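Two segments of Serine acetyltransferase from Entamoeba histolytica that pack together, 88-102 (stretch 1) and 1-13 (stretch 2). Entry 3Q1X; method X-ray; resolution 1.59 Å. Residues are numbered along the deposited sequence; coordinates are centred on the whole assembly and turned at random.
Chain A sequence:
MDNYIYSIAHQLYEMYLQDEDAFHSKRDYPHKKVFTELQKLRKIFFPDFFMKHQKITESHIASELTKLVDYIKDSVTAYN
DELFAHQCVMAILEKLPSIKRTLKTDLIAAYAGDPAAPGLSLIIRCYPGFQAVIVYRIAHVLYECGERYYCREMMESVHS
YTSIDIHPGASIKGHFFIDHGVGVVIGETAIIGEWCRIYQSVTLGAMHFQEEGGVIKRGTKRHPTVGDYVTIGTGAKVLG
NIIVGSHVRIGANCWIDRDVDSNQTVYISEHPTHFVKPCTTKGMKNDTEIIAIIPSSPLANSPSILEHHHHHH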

# COMPACT_ATOMS: atom_id res chain seq x y z
N CYS A 88 -6.54 -21.74 -20.87
CA CYS A 88 -6.48 -21.19 -19.53
C CYS A 88 -7.77 -20.51 -19.14
O CYS A 88 -8.21 -20.64 -18.00
CB CYS A 88 -5.31 -20.23 -19.39
SG CYS A 88 -3.73 -21.07 -19.36
N VAL A 89 -8.37 -19.79 -20.08
CA VAL A 89 -9.60 -19.04 -19.81
C VAL A 89 -10.81 -19.98 -19.75
O VAL A 89 -11.76 -19.72 -19.00
CB VAL A 89 -9.83 -17.91 -20.84
CG1 VAL A 89 -11.20 -17.29 -20.67
CG2 VAL A 89 -8.76 -16.83 -20.66
N MET A 90 -10.77 -21.05 -20.53
CA MET A 90 -11.78 -22.10 -20.41
C MET A 90 -11.72 -22.74 -19.02
O MET A 90 -12.76 -23.01 -18.43
CB MET A 90 -11.65 -23.15 -21.52
CG MET A 90 -12.08 -22.65 -22.91
SD MET A 90 -13.81 -22.15 -23.10
CE MET A 90 -14.57 -23.71 -23.51
N ALA A 91 -10.50 -22.92 -18.50
CA ALA A 91 -10.28 -23.42 -17.14
C ALA A 91 -10.79 -22.48 -16.05
O ALA A 91 -11.37 -22.94 -15.05
CB ALA A 91 -8.83 -23.72 -16.92
N ILE A 92 -10.56 -21.18 -16.21
CA ILE A 92 -11.15 -20.19 -15.30
C ILE A 92 -12.68 -20.30 -15.31
O ILE A 92 -13.32 -20.47 -14.26
CB ILE A 92 -10.74 -18.74 -15.65
CG1 ILE A 92 -9.24 -18.52 -15.41
CG2 ILE A 92 -11.51 -17.74 -14.80
CD1 ILE A 92 -8.67 -17.31 -16.14
N LEU A 93 -13.27 -20.20 -16.50
CA LEU A 93 -14.71 -20.31 -16.66
C LEU A 93 -15.27 -21.56 -15.96
O LEU A 93 -16.22 -21.46 -15.17
CB LEU A 93 -15.11 -20.27 -18.14
CG LEU A 93 -15.11 -18.88 -18.80
CD1 LEU A 93 -15.10 -19.00 -20.32
CD2 LEU A 93 -16.30 -18.03 -18.33
N GLU A 94 -14.65 -22.71 -16.22
CA GLU A 94 -14.99 -23.98 -15.57
C GLU A 94 -15.09 -23.88 -14.05
O GLU A 94 -16.04 -24.39 -13.45
CB GLU A 94 -13.96 -25.05 -15.94
CG GLU A 94 -14.35 -26.45 -15.50
CD GLU A 94 -13.22 -27.46 -15.66
OE1 GLU A 94 -12.23 -27.17 -16.38
OE2 GLU A 94 -13.32 -28.55 -15.07
N LYS A 95 -14.11 -23.20 -13.44
CA LYS A 95 -14.01 -23.10 -11.98
C LYS A 95 -14.85 -22.00 -11.34
O LYS A 95 -14.93 -21.93 -10.12
CB LYS A 95 -12.54 -22.91 -11.57
CG LYS A 95 -11.65 -24.12 -11.79
CD LYS A 95 -11.72 -25.11 -10.63
CE LYS A 95 -10.96 -26.37 -10.98
NZ LYS A 95 -11.69 -27.21 -11.98
N LEU A 96 -15.46 -21.11 -12.13
CA LEU A 96 -16.14 -19.94 -11.53
C LEU A 96 -17.27 -20.28 -10.55
O LEU A 96 -17.39 -19.61 -9.50
CB LEU A 96 -16.59 -18.92 -12.59
CG LEU A 96 -15.44 -18.20 -13.30
CD1 LEU A 96 -15.98 -17.30 -14.40
CD2 LEU A 96 -14.59 -17.40 -12.33
N PRO A 97 -18.09 -21.30 -10.86
CA PRO A 97 -19.10 -21.68 -9.85
C PRO A 97 -18.49 -22.15 -8.52
O PRO A 97 -18.96 -21.73 -7.46
CB PRO A 97 -19.88 -22.80 -10.53
CG PRO A 97 -19.74 -22.50 -11.98
CD PRO A 97 -18.33 -21.99 -12.14
N SER A 98 -17.44 -22.98 -8.57
CA SER A 98 -16.82 -23.48 -7.34
C SER A 98 -16.14 -22.35 -6.56
O SER A 98 -16.21 -22.31 -5.33
CB SER A 98 -15.86 -24.64 -7.59
OG SER A 98 -14.74 -24.27 -8.37
N ILE A 99 -15.49 -21.44 -7.28
CA ILE A 99 -14.91 -20.24 -6.67
C ILE A 99 -15.99 -19.40 -5.97
O ILE A 99 -15.78 -18.93 -4.85
CB ILE A 99 -14.10 -19.41 -7.70
CG1 ILE A 99 -12.91 -20.25 -8.19
CG2 ILE A 99 -13.66 -18.08 -7.09
CD1 ILE A 99 -12.21 -19.70 -9.41
N LYS A 100 -17.13 -19.21 -6.63
CA LYS A 100 -18.26 -18.47 -6.04
C LYS A 100 -18.65 -19.08 -4.68
O LYS A 100 -18.81 -18.36 -3.69
CB LYS A 100 -19.46 -18.46 -6.99
CG LYS A 100 -20.76 -17.92 -6.38
CD LYS A 100 -20.66 -16.43 -6.04
CE LYS A 100 -21.80 -16.00 -5.13
NZ LYS A 100 -23.12 -16.50 -5.60
N ARG A 101 -18.80 -20.41 -4.64
CA ARG A 101 -19.10 -21.12 -3.39
C ARG A 101 -18.01 -20.88 -2.34
O ARG A 101 -18.31 -20.59 -1.18
CB ARG A 101 -19.30 -22.62 -3.67
CG ARG A 101 -20.57 -22.90 -4.47
CD ARG A 101 -20.85 -24.39 -4.69
NE ARG A 101 -19.99 -25.01 -5.69
CZ ARG A 101 -20.33 -25.23 -6.97
NH1 ARG A 101 -21.52 -24.89 -7.44
NH2 ARG A 101 -19.46 -25.81 -7.78
N THR A 102 -16.75 -20.95 -2.76
CA THR A 102 -15.65 -20.75 -1.82
C THR A 102 -15.63 -19.32 -1.29
O THR A 102 -15.38 -19.09 -0.10
CB THR A 102 -14.29 -21.07 -2.46
OG1 THR A 102 -14.31 -22.40 -2.96
CG2 THR A 102 -13.18 -20.94 -1.43
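Stretch 2, residues 1-13: MDNYIYSIAHQLY

The most unusual feature of this contact is that its two helices run almost exactly parallel, with only 2° between their N-to-C directions, although no two touching residues are fewer than 84 positions apart in the sequence. Residues 2-13 are helical, and the helix continues beyond the stretch. The axes come within 9.5 Å, and about 649 Å² of surface is buried between the stretches. No direct hydrogen bond crosses the interface, so packing of apolar side chains dominates.

Because the directions agree, both chains advance together: Met1 lies nearest Met90, Ile8 nearest Leu93 and, four residues further on in each, Leu12 nearest Pro97, the last pair with CA atoms 6.0 Å apart. At the start, the flexible, unbranched side chain of Met1 fits between several neighbours. Its SD is 3.9 Å from Val89 CG1, and its CG is 3.8 Å from Met90 SD and 4.1 Å from Leu93 CD1.

One turn on, Tyr4 points toward stretch 1 with chi1 near t. Its flat ring reaches along the partner helix: Tyr4 CD2 lies 3.7 Å from Met90 CE, Tyr4 CE2 is 3.7 Å from Leu93 CB, and Tyr4 OH sits 3.4 Å from Glu94 CB. Met90 SD is 4.8 Å from the ring centroid in an oblique sulfur-aromatic contact, while Met90 O lies at the ring edge, 3.6 Å from Tyr4 CE2.

Leu93 occupies the centre, pointing toward stretch 2. Its CD1 meets Ile5 CG1 at 3.8 Å, and its carbonyl O is 3.6 Å from Ile8 CD1. The branched Ile8 offers CG2 as well, 4.2 Å from Leu96 CB and 4.3 Å from Pro97 CD.

Stretch 1 is helical throughout but kinked at Pro97. Proline has no amide hydrogen to give to the preceding turn, and the N of Ser98 also lacks such a bond. The compact ring nevertheless suits the closest part of the register. Pro97 CG lies 3.4 Å from Gln11 OE1, and Pro97 CA is 3.9 Å from Leu12 CD2. That same leucine methyl, Leu12 CD2, is 3.8 Å from Leu96 O and 3.9 Å from Lys100 CB, so the lysine contributes its aliphatic portion to the packing.

Polar groups gather at this end. Gln11 NE2 approaches the edge of the Arg101 guanidinium, 3.9 Å from Arg101 NH1. A single water joins the helices, donating to Leu12 O at 2.7 Å and accepting from Lys100 NZ at 2.8 Å.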

# COMPACT_ATOMS: atom_id res chain seq x y z
N MET A 1 -16.26 -20.36 -27.30
CA MET A 1 -16.15 -19.83 -25.91
C MET A 1 -17.40 -19.06 -25.44
O MET A 1 -17.74 -19.11 -24.26
CB MET A 1 -14.89 -18.96 -25.77
CG MET A 1 -14.47 -18.65 -24.33
SD MET A 1 -12.85 -17.85 -24.19
CE MET A 1 -12.90 -16.69 -25.56
N ASP A 2 -18.08 -18.37 -26.36
CA ASP A 2 -19.28 -17.61 -25.99
C ASP A 2 -20.42 -18.50 -25.47
O ASP A 2 -21.18 -18.09 -24.59
CB ASP A 2 -19.76 -16.73 -27.14
CG ASP A 2 -18.78 -15.62 -27.48
OD1 ASP A 2 -18.58 -14.70 -26.64
OD2 ASP A 2 -18.22 -15.65 -28.59
N ASN A 3 -20.53 -19.71 -26.02
CA ASN A 3 -21.56 -20.65 -25.58
C ASN A 3 -21.27 -21.21 -24.19
O ASN A 3 -22.19 -21.40 -23.39
CB ASN A 3 -21.76 -21.77 -26.60
CG ASN A 3 -22.30 -21.26 -27.94
OD1 ASN A 3 -22.93 -20.21 -28.00
ND2 ASN A 3 -22.04 -22.00 -29.01
N TYR A 4 -19.98 -21.43 -23.90
CA TYR A 4 -19.54 -21.84 -22.56
C TYR A 4 -19.75 -20.71 -21.55
O TYR A 4 -20.16 -20.96 -20.43
CB TYR A 4 -18.07 -22.31 -22.58
CG TYR A 4 -17.66 -23.13 -21.37
CD1 TYR A 4 -18.33 -24.31 -21.04
CD2 TYR A 4 -16.58 -22.74 -20.56
CE1 TYR A 4 -17.95 -25.07 -19.93
CE2 TYR A 4 -16.20 -23.51 -19.44
CZ TYR A 4 -16.90 -24.67 -19.14
OH TYR A 4 -16.54 -25.45 -18.06
N ILE A 5 -19.50 -19.47 -21.98
CA ILE A 5 -19.76 -18.28 -21.15
C ILE A 5 -21.23 -18.20 -20.79
O ILE A 5 -21.56 -18.04 -19.61
CB ILE A 5 -19.31 -16.96 -21.84
CG1 ILE A 5 -17.79 -16.85 -21.85
CG2 ILE A 5 -19.92 -15.74 -21.14
CD1 ILE A 5 -17.23 -15.80 -22.80
N TYR A 6 -22.10 -18.35 -21.79
CA TYR A 6 -23.54 -18.36 -21.52
C TYR A 6 -23.93 -19.39 -20.45
O TYR A 6 -24.74 -19.09 -19.56
CB TYR A 6 -24.39 -18.59 -22.79
CG TYR A 6 -25.78 -18.97 -22.35
CD1 TYR A 6 -26.72 -17.99 -22.00
CD2 TYR A 6 -26.13 -20.31 -22.16
CE1 TYR A 6 -27.98 -18.35 -21.53
CE2 TYR A 6 -27.40 -20.67 -21.68
CZ TYR A 6 -28.31 -19.68 -21.37
OH TYR A 6 -29.55 -20.04 -20.91
N SER A 7 -23.38 -20.60 -20.56
CA SER A 7 -23.72 -21.69 -19.63
C SER A 7 -23.22 -21.41 -18.22
O SER A 7 -23.92 -21.68 -17.25
CB SER A 7 -23.17 -23.04 -20.12
OG SER A 7 -21.78 -23.18 -19.84
N ILE A 8 -22.01 -20.86 -18.14
CA ILE A 8 -21.42 -20.52 -16.85
C ILE A 8 -22.16 -19.34 -16.21
O ILE A 8 -22.45 -19.36 -15.02
CB ILE A 8 -19.88 -20.27 -16.95
CG1 ILE A 8 -19.14 -21.56 -17.36
CG2 ILE A 8 -19.30 -19.70 -15.65
CD1 ILE A 8 -19.29 -22.75 -16.41
N ALA A 9 -22.50 -18.32 -17.01
CA ALA A 9 -23.28 -17.18 -16.50
C ALA A 9 -24.67 -17.59 -16.05
O ALA A 9 -25.20 -17.03 -15.09
CB ALA A 9 -23.37 -16.09 -17.55
N HIS A 10 -25.26 -18.56 -16.74
CA HIS A 10 -26.54 -19.12 -16.33
C HIS A 10 -26.45 -19.78 -14.94
O HIS A 10 -27.30 -19.53 -14.09
CB HIS A 10 -27.08 -20.12 -17.36
CG HIS A 10 -28.36 -20.78 -16.92
ND1 HIS A 10 -29.56 -20.11 -16.89
CD2 HIS A 10 -28.61 -22.03 -16.48
CE1 HIS A 10 -30.50 -20.93 -16.45
NE2 HIS A 10 -29.95 -22.10 -16.20
N GLN A 11 -25.42 -20.60 -14.73
CA GLN A 11 -25.20 -21.28 -13.44
C GLN A 11 -24.96 -20.29 -12.30
O GLN A 11 -25.60 -20.38 -11.26
CB GLN A 11 -24.05 -22.31 -13.53
CG GLN A 11 -23.72 -22.95 -12.18
CD GLN A 11 -22.83 -24.18 -12.27
OE1 GLN A 11 -22.22 -24.45 -13.30
NE2 GLN A 11 -22.75 -24.92 -11.17
N LEU A 12 -24.05 -19.34 -12.53
CA LEU A 12 -23.77 -18.26 -11.57
C LEU A 12 -25.03 -17.44 -11.24
O LEU A 12 -25.24 -17.06 -10.08
CB LEU A 12 -22.66 -17.35 -12.10
CG LEU A 12 -21.22 -17.90 -12.14
CD1 LEU A 12 -20.31 -16.94 -12.90
CD2 LEU A 12 -20.66 -18.17 -10.74
N TYR A 13 -25.86 -17.20 -12.24
CA TYR A 13 -27.11 -16.46 -12.01
C TYR A 13 -28.09 -17.23 -11.12
O TYR A 13 -28.70 -16.64 -10.22
CB TYR A 13 -27.76 -16.07 -13.34
CG TYR A 13 -29.04 -15.28 -13.17
CD1 TYR A 13 -29.01 -13.96 -12.71
CD2 TYR A 13 -30.28 -15.86 -13.45
CE1 TYR A 13 -30.18 -13.23 -12.54
CE2 TYR A 13 -31.46 -15.14 -13.28
CZ TYR A 13 -31.40 -13.83 -12.83
OH TYR A 13 -32.56 -13.12 -12.67
O HOH W 1 -23.35 -16.22 -8.34